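Local coordinates for uncharacterized protein (Bacteroides caccae, PDB 4L7A), which is of unknown function but is probably a zinc-dependent metallo-peptidase, at residues A[24-28]-A[29-33]; A[48-51]-A[52-56]; A[59-62]-A[63-67]. All coordinates share one frame; numbering follows the deposited sequence. Where two conformers were deposited one is given.

Interaction 1. Residues A[24-28]-A[29-33]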
loop_
_atom_site.group_PDB
_atom_site.type_symbol
_atom_site.label_atom_id
_atom_site.label_comp_id
_atom_site.label_asym_id
_atom_site.label_seq_id
_atom_site.Cartn_x
_atom_site.Cartn_y
_atom_site.Cartn_z
ATOM N N ASP A 24 -17.766 15.191 -1.474
ATOM C CA ASP A 24 -18.487 14.143 -0.741
ATOM C C ASP A 24 -19.253 13.303 -1.717
ATOM O O ASP A 24 -19.238 12.095 -1.648
ATOM C CB ASP A 24 -19.440 14.689 0.307
ATOM C CG ASP A 24 -18.730 15.427 1.419
ATOM O OD1 ASP A 24 -17.505 15.274 1.603
ATOM O OD2 ASP A 24 -19.414 16.207 2.110
ATOM N N ARG A 25 -19.900 13.962 -2.655
ATOM C CA ARG A 25 -20.680 13.260 -3.688
ATOM C C ARG A 25 -19.742 12.344 -4.485
ATOM O O ARG A 25 -20.043 11.184 -4.689
ATOM C CB ARG A 25 -21.450 14.252 -4.609
ATOM C CG ARG A 25 -22.891 13.823 -4.968
ATOM C CD ARG A 25 -23.613 14.771 -5.994
ATOM N NE ARG A 25 -23.313 14.443 -7.400
ATOM C CZ ARG A 25 -22.581 15.187 -8.232
ATOM N NH1 ARG A 25 -22.073 16.343 -7.848
ATOM N NH2 ARG A 25 -22.386 14.784 -9.464
ATOM N N TRP A 26 -18.593 12.868 -4.909
ATOM C CA TRP A 26 -17.636 12.081 -5.682
ATOM C C TRP A 26 -17.143 10.867 -4.877
ATOM O O TRP A 26 -16.956 9.788 -5.436
ATOM C CB TRP A 26 -16.504 12.984 -6.119
ATOM C CG TRP A 26 -15.561 12.366 -7.017
ATOM C CD1 TRP A 26 -15.578 12.442 -8.368
ATOM C CD2 TRP A 26 -14.459 11.496 -6.674
ATOM N NE1 TRP A 26 -14.535 11.724 -8.889
ATOM C CE2 TRP A 26 -13.815 11.151 -7.881
ATOM C CE3 TRP A 26 -13.923 11.033 -5.466
ATOM C CZ2 TRP A 26 -12.681 10.343 -7.935
ATOM C CZ3 TRP A 26 -12.769 10.233 -5.506
ATOM C CH2 TRP A 26 -12.167 9.898 -6.736
ATOM N N LEU A 27 -16.928 11.044 -3.574
ATOM C CA LEU A 27 -16.444 9.947 -2.727
ATOM C C LEU A 27 -17.552 8.887 -2.571
ATOM O O LEU A 27 -17.283 7.660 -2.597
ATOM C CB LEU A 27 -15.989 10.444 -1.370
ATOM C CG LEU A 27 -14.731 11.303 -1.464
ATOM C CD1 LEU A 27 -14.523 12.044 -0.161
ATOM C CD2 LEU A 27 -13.508 10.451 -1.771
ATOM N N LEU A 28 -18.785 9.330 -2.400
ATOM C CA LEU A 28 -19.885 8.366 -2.332
ATOM C C LEU A 28 -19.855 7.457 -3.567
ATOM O O LEU A 28 -19.929 6.243 -3.465
ATOM C CB LEU A 28 -21.201 9.102 -2.248
ATOM C CG LEU A 28 -22.499 8.284 -2.249
ATOM C CD1 LEU A 28 -22.518 7.295 -1.096
ATOM C CD2 LEU A 28 -23.737 9.211 -2.137
ATOM N N GLU A 29 -19.683 8.082 -4.727
ATOM C CA GLU A 29 -19.788 7.388 -5.989
ATOM C C GLU A 29 -18.535 6.578 -6.335
ATOM O O GLU A 29 -18.638 5.561 -6.973
ATOM C CB GLU A 29 -20.196 8.376 -7.091
ATOM C CG GLU A 29 -21.585 9.036 -6.797
ATOM C CD GLU A 29 -21.911 10.259 -7.649
ATOM O OE1 GLU A 29 -21.112 10.693 -8.498
ATOM O OE2 GLU A 29 -22.999 10.801 -7.459
ATOM N N ASN A 30 -17.365 7.015 -5.911
ATOM C CA ASN A 30 -16.165 6.325 -6.306
ATOM C C ASN A 30 -15.503 5.405 -5.247
ATOM O O ASN A 30 -14.614 4.663 -5.595
ATOM C CB ASN A 30 -15.105 7.320 -6.784
ATOM C CG ASN A 30 -15.424 7.902 -8.137
ATOM O OD1 ASN A 30 -15.004 7.377 -9.148
ATOM N ND2 ASN A 30 -16.229 8.951 -8.159
ATOM N N TYR A 31 -15.860 5.538 -3.984
ATOM C CA TYR A 31 -15.266 4.765 -2.904
ATOM C C TYR A 31 -16.346 3.964 -2.176
ATOM O O TYR A 31 -16.247 2.754 -2.075
ATOM C CB TYR A 31 -14.512 5.664 -1.915
ATOM C CG TYR A 31 -13.048 5.950 -2.311
ATOM C CD1 TYR A 31 -12.738 6.919 -3.216
ATOM C CD2 TYR A 31 -12.024 5.219 -1.781
ATOM C CE1 TYR A 31 -11.408 7.180 -3.590
ATOM C CE2 TYR A 31 -10.691 5.454 -2.131
ATOM C CZ TYR A 31 -10.387 6.446 -3.019
ATOM O OH TYR A 31 -9.091 6.697 -3.379
ATOM N N VAL A 32 -17.400 4.636 -1.743
ATOM C CA VAL A 32 -18.452 4.003 -0.943
ATOM C C VAL A 32 -19.235 3.026 -1.782
ATOM O O VAL A 32 -19.271 1.840 -1.454
ATOM C CB VAL A 32 -19.465 4.986 -0.356
ATOM C CG1 VAL A 32 -20.527 4.191 0.474
ATOM C CG2 VAL A 32 -18.800 5.996 0.552
ATOM N N ASN A 33 -19.784 3.484 -2.899
ATOM C CA ASN A 33 -20.617 2.569 -3.664
ATOM C C ASN A 33 -19.913 1.367 -4.266
ATOM O O ASN A 33 -20.444 0.287 -4.135
ATOM C CB ASN A 33 -21.481 3.280 -4.688
ATOM C CG ASN A 33 -22.538 4.127 -4.025
ATOM O OD1 ASN A 33 -22.815 3.993 -2.838
ATOM N ND2 ASN A 33 -23.094 5.046 -4.773
#
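E29 N and N30 N bond to R25 O and W26 O as in an alpha-helix, but the next turn widens, and the axes of segments 24-28 and 29-33 lie 49° apart. This is a pi-type turn within helix 17-35. L27 O takes two donors, Y31 N at 2.9 Å and V32 N at 3.1 Å, so the four-residue and five-residue spacings meet on one carbonyl. N33 N then takes L28 O, also five residues back.

The side chains of W26 and N30 stack. The amide lies 18° from the plane of the indole, with ND2 over one face and toward the rim. CB of N30 sits 3.8 Å from the centroid of the six-membered ring of W26, a CH-pi contact. CG of N30 is turned back beside its own backbone N, which lets ND2 reach W26 O. That carbonyl is thus gripped twice, by the backbone N and the side chain of the same residue.

Y31 is also buried. W26 CZ3 meets the edge of its ring, and L27 CD2 touches Y31 CD1 at 3.9 Å. The Y31 hydroxyl bonds to A66 O on helix 59-81.

On the more exposed side, L28 CD1 rests on V32 CB. In the conformers given, R25 and E29 make a long and therefore doubtful salt bridge. The stronger polar partner of E29 is the C-terminal residue Y271, which bonds to OE1. The side-chain bond of N30 is firmer: ND2 lies 2.9 Å from W26 O, which sits in the N30 amide plane, with an N-H...O angle of 167°.

Interaction 2. Residues A[48-51]-A[52-56]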
loop_
_atom_site.group_PDB
_atom_site.type_symbol
_atom_site.label_atom_id
_atom_site.label_comp_id
_atom_site.label_asym_id
_atom_site.label_seq_id
_atom_site.Cartn_x
_atom_site.Cartn_y
_atom_site.Cartn_z
ATOM N N SER A 48 -8.096 11.380 16.201
ATOM C CA SER A 48 -6.859 10.661 16.519
ATOM C C SER A 48 -5.891 11.446 17.362
ATOM O O SER A 48 -6.086 12.612 17.668
ATOM C CB SER A 48 -6.183 10.032 15.291
ATOM O OG SER A 48 -5.792 10.938 14.316
ATOM N N ASP A 49 -4.871 10.740 17.804
ATOM C CA ASP A 49 -3.744 11.349 18.449
ATOM C C ASP A 49 -3.010 12.196 17.408
ATOM O O ASP A 49 -3.136 11.984 16.208
ATOM C CB ASP A 49 -2.858 10.246 19.038
ATOM C CG ASP A 49 -3.605 9.418 20.078
ATOM O OD1 ASP A 49 -4.363 10.005 20.888
ATOM O OD2 ASP A 49 -3.479 8.173 20.043
ATOM N N TYR A 50 -2.250 13.168 17.868
ATOM C CA TYR A 50 -1.612 14.109 16.958
ATOM C C TYR A 50 -0.207 14.445 17.495
ATOM O O TYR A 50 0.117 14.098 18.638
ATOM C CB TYR A 50 -2.486 15.389 16.832
ATOM C CG TYR A 50 -2.696 16.119 18.108
ATOM C CD1 TYR A 50 -3.657 15.697 18.968
ATOM C CD2 TYR A 50 -1.883 17.193 18.499
ATOM C CE1 TYR A 50 -3.839 16.299 20.164
ATOM C CE2 TYR A 50 -2.026 17.788 19.669
ATOM C CZ TYR A 50 -3.030 17.324 20.531
ATOM O OH TYR A 50 -3.263 17.814 21.784
ATOM N N THR A 51 0.591 15.158 16.682
ATOM C CA THR A 51 1.868 15.685 17.114
ATOM C C THR A 51 1.911 17.174 16.794
ATOM O O THR A 51 0.940 17.709 16.260
ATOM C CB THR A 51 3.036 14.961 16.428
ATOM O OG1 THR A 51 3.130 15.341 15.045
ATOM C CG2 THR A 51 2.924 13.465 16.574
ATOM N N HIS A 52 3.030 17.843 17.067
ATOM C CA HIS A 52 3.188 19.257 16.669
ATOM C C HIS A 52 3.320 19.440 15.156
ATOM O O HIS A 52 3.210 20.581 14.634
ATOM C CB HIS A 52 4.352 19.922 17.376
ATOM C CG HIS A 52 4.111 20.110 18.817
ATOM N ND1 HIS A 52 5.071 20.588 19.684
ATOM C CD2 HIS A 52 2.991 19.905 19.557
ATOM C CE1 HIS A 52 4.542 20.687 20.897
ATOM N NE2 HIS A 52 3.284 20.277 20.844
ATOM N N ASN A 53 3.499 18.335 14.447
ATOM C CA ASN A 53 3.390 18.335 13.016
ATOM C C ASN A 53 2.022 18.499 12.381
ATOM O O ASN A 53 1.932 18.604 11.162
ATOM C CB ASN A 53 3.987 17.066 12.466
ATOM C CG ASN A 53 5.325 17.300 11.898
ATOM O OD1 ASN A 53 6.119 18.082 12.466
ATOM N ND2 ASN A 53 5.619 16.633 10.742
ATOM N N LEU A 54 0.958 18.419 13.168
ATOM C CA LEU A 54 -0.379 18.560 12.620
ATOM C C LEU A 54 -0.555 19.966 11.982
ATOM O O LEU A 54 -0.176 20.964 12.580
ATOM C CB LEU A 54 -1.397 18.428 13.729
ATOM C CG LEU A 54 -2.852 18.415 13.254
ATOM C CD1 LEU A 54 -3.118 17.230 12.373
ATOM C CD2 LEU A 54 -3.779 18.330 14.490
ATOM N N VAL A 55 -1.093 19.983 10.768
ATOM C CA VAL A 55 -1.505 21.207 10.045
ATOM C C VAL A 55 -2.898 20.937 9.425
ATOM O O VAL A 55 -3.309 19.787 9.309
ATOM C CB VAL A 55 -0.512 21.595 8.910
ATOM C CG1 VAL A 55 0.858 21.904 9.462
ATOM C CG2 VAL A 55 -0.392 20.492 7.834
ATOM N N PRO A 56 -3.632 21.994 9.059
ATOM C CA PRO A 56 -4.906 21.756 8.416
ATOM C C PRO A 56 -4.760 20.868 7.170
ATOM O O PRO A 56 -3.767 20.938 6.438
ATOM C CB PRO A 56 -5.362 23.163 8.030
ATOM C CG PRO A 56 -4.720 24.026 9.025
ATOM C CD PRO A 56 -3.353 23.428 9.211
#
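T51 and N53 meet through a side-chain hydrogen bond. T51 OG1 accepts from N53 N at 3.1 Å, with an N-H...O angle of 142°. This is an ST turn. It forms because OG1 is tucked between the backbone N and the carbonyl carbon of T51 (chi1 72°), facing the chain ahead. The same placement brings T51 OG1 to 3.2 Å from N53 CB.

The backbone supplies the second bond. L54 N donates to T51 O at 3.2 Å and closes a type I beta turn from T51 to L54. The N-H points nearly straight at the oxygen, yet it arrives from well above the carbonyl plane.

The apolar part is small. L54 CD2 touches Y50 CB at 4.0 Å, linking the residue before the turn to its last residue. L54 also leans on I97 of strand 93-98.

The turn lies at the surface, in the loop between strand 38-40 and helix 59-81. N53 secures it to the body: its ND2 bonds to S99 OG, and its backbone bonds to A100. T51 therefore offers two acceptors to two successive N-H groups, so the reversal appears to rest mainly on polar bonds.

Interaction 3. Residues A[59-62]-A[63-67]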
loop_
_atom_site.group_PDB
_atom_site.type_symbol
_atom_site.label_atom_id
_atom_site.label_comp_id
_atom_site.label_asym_id
_atom_site.label_seq_id
_atom_site.Cartn_x
_atom_site.Cartn_y
_atom_site.Cartn_z
ATOM N N PHE A 59 -7.409 20.776 1.133
ATOM C CA PHE A 59 -8.526 20.217 0.397
ATOM C C PHE A 59 -8.199 19.730 -1.028
ATOM O O PHE A 59 -8.490 18.603 -1.364
ATOM C CB PHE A 59 -9.659 21.219 0.286
ATOM C CG PHE A 59 -10.830 20.727 -0.561
ATOM C CD1 PHE A 59 -11.840 19.950 0.019
ATOM C CD2 PHE A 59 -10.928 21.042 -1.892
ATOM C CE1 PHE A 59 -12.948 19.518 -0.725
ATOM C CE2 PHE A 59 -12.035 20.623 -2.643
ATOM C CZ PHE A 59 -13.057 19.857 -2.042
ATOM N N TRP A 60 -7.634 20.582 -1.863
ATOM C CA TRP A 60 -7.354 20.190 -3.236
ATOM C C TRP A 60 -6.247 19.105 -3.315
ATOM O O TRP A 60 -6.242 18.265 -4.211
ATOM C CB TRP A 60 -7.019 21.413 -4.090
ATOM C CG TRP A 60 -8.210 22.240 -4.264
ATOM C CD1 TRP A 60 -8.457 23.435 -3.673
ATOM C CD2 TRP A 60 -9.348 21.951 -5.099
ATOM N NE1 TRP A 60 -9.666 23.907 -4.068
ATOM C CE2 TRP A 60 -10.264 22.995 -4.910
ATOM C CE3 TRP A 60 -9.696 20.894 -5.936
ATOM C CZ2 TRP A 60 -11.499 23.039 -5.562
ATOM C CZ3 TRP A 60 -10.928 20.919 -6.568
ATOM C CH2 TRP A 60 -11.816 22.000 -6.395
ATOM N N LEU A 61 -5.370 19.076 -2.343
ATOM C CA LEU A 61 -4.481 17.940 -2.270
ATOM C C LEU A 61 -5.218 16.608 -1.860
ATOM O O LEU A 61 -4.842 15.523 -2.327
ATOM C CB LEU A 61 -3.331 18.239 -1.309
ATOM C CG LEU A 61 -2.261 17.134 -1.157
ATOM C CD1 LEU A 61 -1.642 16.796 -2.517
ATOM C CD2 LEU A 61 -1.201 17.644 -0.185
ATOM N N SER A 62 -6.252 16.707 -1.018
ATOM C CA SER A 62 -7.057 15.536 -0.664
ATOM C C SER A 62 -7.752 14.966 -1.898
ATOM O O SER A 62 -7.850 13.778 -2.046
ATOM C CB SER A 62 -8.105 15.851 0.384
ATOM O OG SER A 62 -7.455 16.238 1.588
ATOM N N VAL A 63 -8.230 15.837 -2.772
ATOM C CA VAL A 63 -8.868 15.439 -4.000
ATOM C C VAL A 63 -7.878 14.704 -4.906
ATOM O O VAL A 63 -8.212 13.653 -5.512
ATOM C CB VAL A 63 -9.429 16.666 -4.743
ATOM C CG1 VAL A 63 -10.012 16.261 -6.083
ATOM C CG2 VAL A 63 -10.504 17.343 -3.917
ATOM N N LYS A 64 -6.663 15.239 -5.020
ATOM C CA LYS A 64 -5.647 14.620 -5.869
ATOM C C LYS A 64 -5.333 13.251 -5.360
ATOM O O LYS A 64 -5.338 12.301 -6.129
ATOM C CB LYS A 64 -4.378 15.451 -5.897
ATOM C CG LYS A 64 -4.621 16.774 -6.590
ATOM C CD LYS A 64 -3.349 17.519 -6.882
ATOM C CE LYS A 64 -3.679 18.928 -7.267
ATOM N NZ LYS A 64 -2.419 19.589 -7.564
ATOM N N LEU A 65 -5.124 13.140 -4.053
ATOM C CA LEU A 65 -4.794 11.844 -3.448
ATOM C C LEU A 65 -5.918 10.818 -3.557
ATOM O O LEU A 65 -5.654 9.664 -3.842
ATOM C CB LEU A 65 -4.414 12.000 -1.993
ATOM C CG LEU A 65 -2.989 12.458 -1.856
ATOM C CD1 LEU A 65 -2.747 12.936 -0.434
ATOM C CD2 LEU A 65 -2.048 11.281 -2.166
ATOM N N ALA A 66 -7.175 11.248 -3.395
ATOM C CA ALA A 66 -8.272 10.318 -3.568
ATOM C C ALA A 66 -8.284 9.763 -4.971
ATOM O O ALA A 66 -8.592 8.594 -5.163
ATOM C CB ALA A 66 -9.572 10.970 -3.280
ATOM N N LYS A 67 -7.937 10.556 -5.950
ATOM C CA LYS A 67 -7.939 10.074 -7.342
ATOM C C LYS A 67 -6.699 9.220 -7.667
ATOM O O LYS A 67 -6.781 8.261 -8.460
ATOM C CB LYS A 67 -8.005 11.231 -8.341
ATOM C CG LYS A 67 -9.291 12.025 -8.296
ATOM C CD LYS A 67 -9.452 12.886 -9.526
ATOM C CE LYS A 67 -10.867 13.546 -9.575
ATOM N NZ LYS A 67 -10.939 14.397 -10.769
#
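V63 N bonds to F59 O, and the same four-residue spacing repeats from W60 to K64, L61 to L65 and S62 to A66. These are the regular alpha-helical first two and a half turns of helix 59-81. D58, just before them, accepts from L61 N through OD1 and bonds through its O to S62 OG.

K64 can be followed outward. K64 CB lies 3.6 Å from L61 O. K64 CG, held beside the backbone N (chi1 -67°), comes to 3.2 Å from W60 O. K64 CD and CE stay near the same carbonyl, each 4.0 Å from W60 O. The chain is extended beyond CG and carries NZ away from the turn, toward a long, weak ion pair with D268 OD1. The methylenes of K64 thus flank the carbonyl that its own backbone N binds.

V63 packs against the two aromatic residues. V63 CG2 sits over one face of the F59 ring, toward the rim, 4.2 Å from the centroid in a CH-pi contact. V63 CG2 also reaches W60 CE3 at 4.2 Å, where the two side chains run side by side. On another side of the helix L61 CG and L65 CD1 touch more loosely, at 4.3 Å. Both leucines also meet M122 of strand 115-122, while F59 and W60 turn to helix 17-35. The helix start is therefore buried between that helix and the sheet. The two aromatic neighbours also touch each other: F59 CD2 stands 3.6 Å above the W60 ring plane, over its centre.

From the N terminus the contacts come in series: 24-33, then 48-56, then 59-67. Each is local and closes just a turn or two of chain; none nests in or crosses another. Interaction 1 belongs to helix 17-35. Interaction 2 turns the loop that follows strand 38-40, with its nearest atoms about 15 Å from interaction 1. Interaction 3 follows soon after, at the start of helix 59-81. It adjoins interaction 2 in sequence but does not otherwise touch it. Interactions 1 and 3 do meet, through Y31 and W26 of interaction 1 against A66 and K67. Thus the two helices are joined side by side, while the turn reaches strand 93-98.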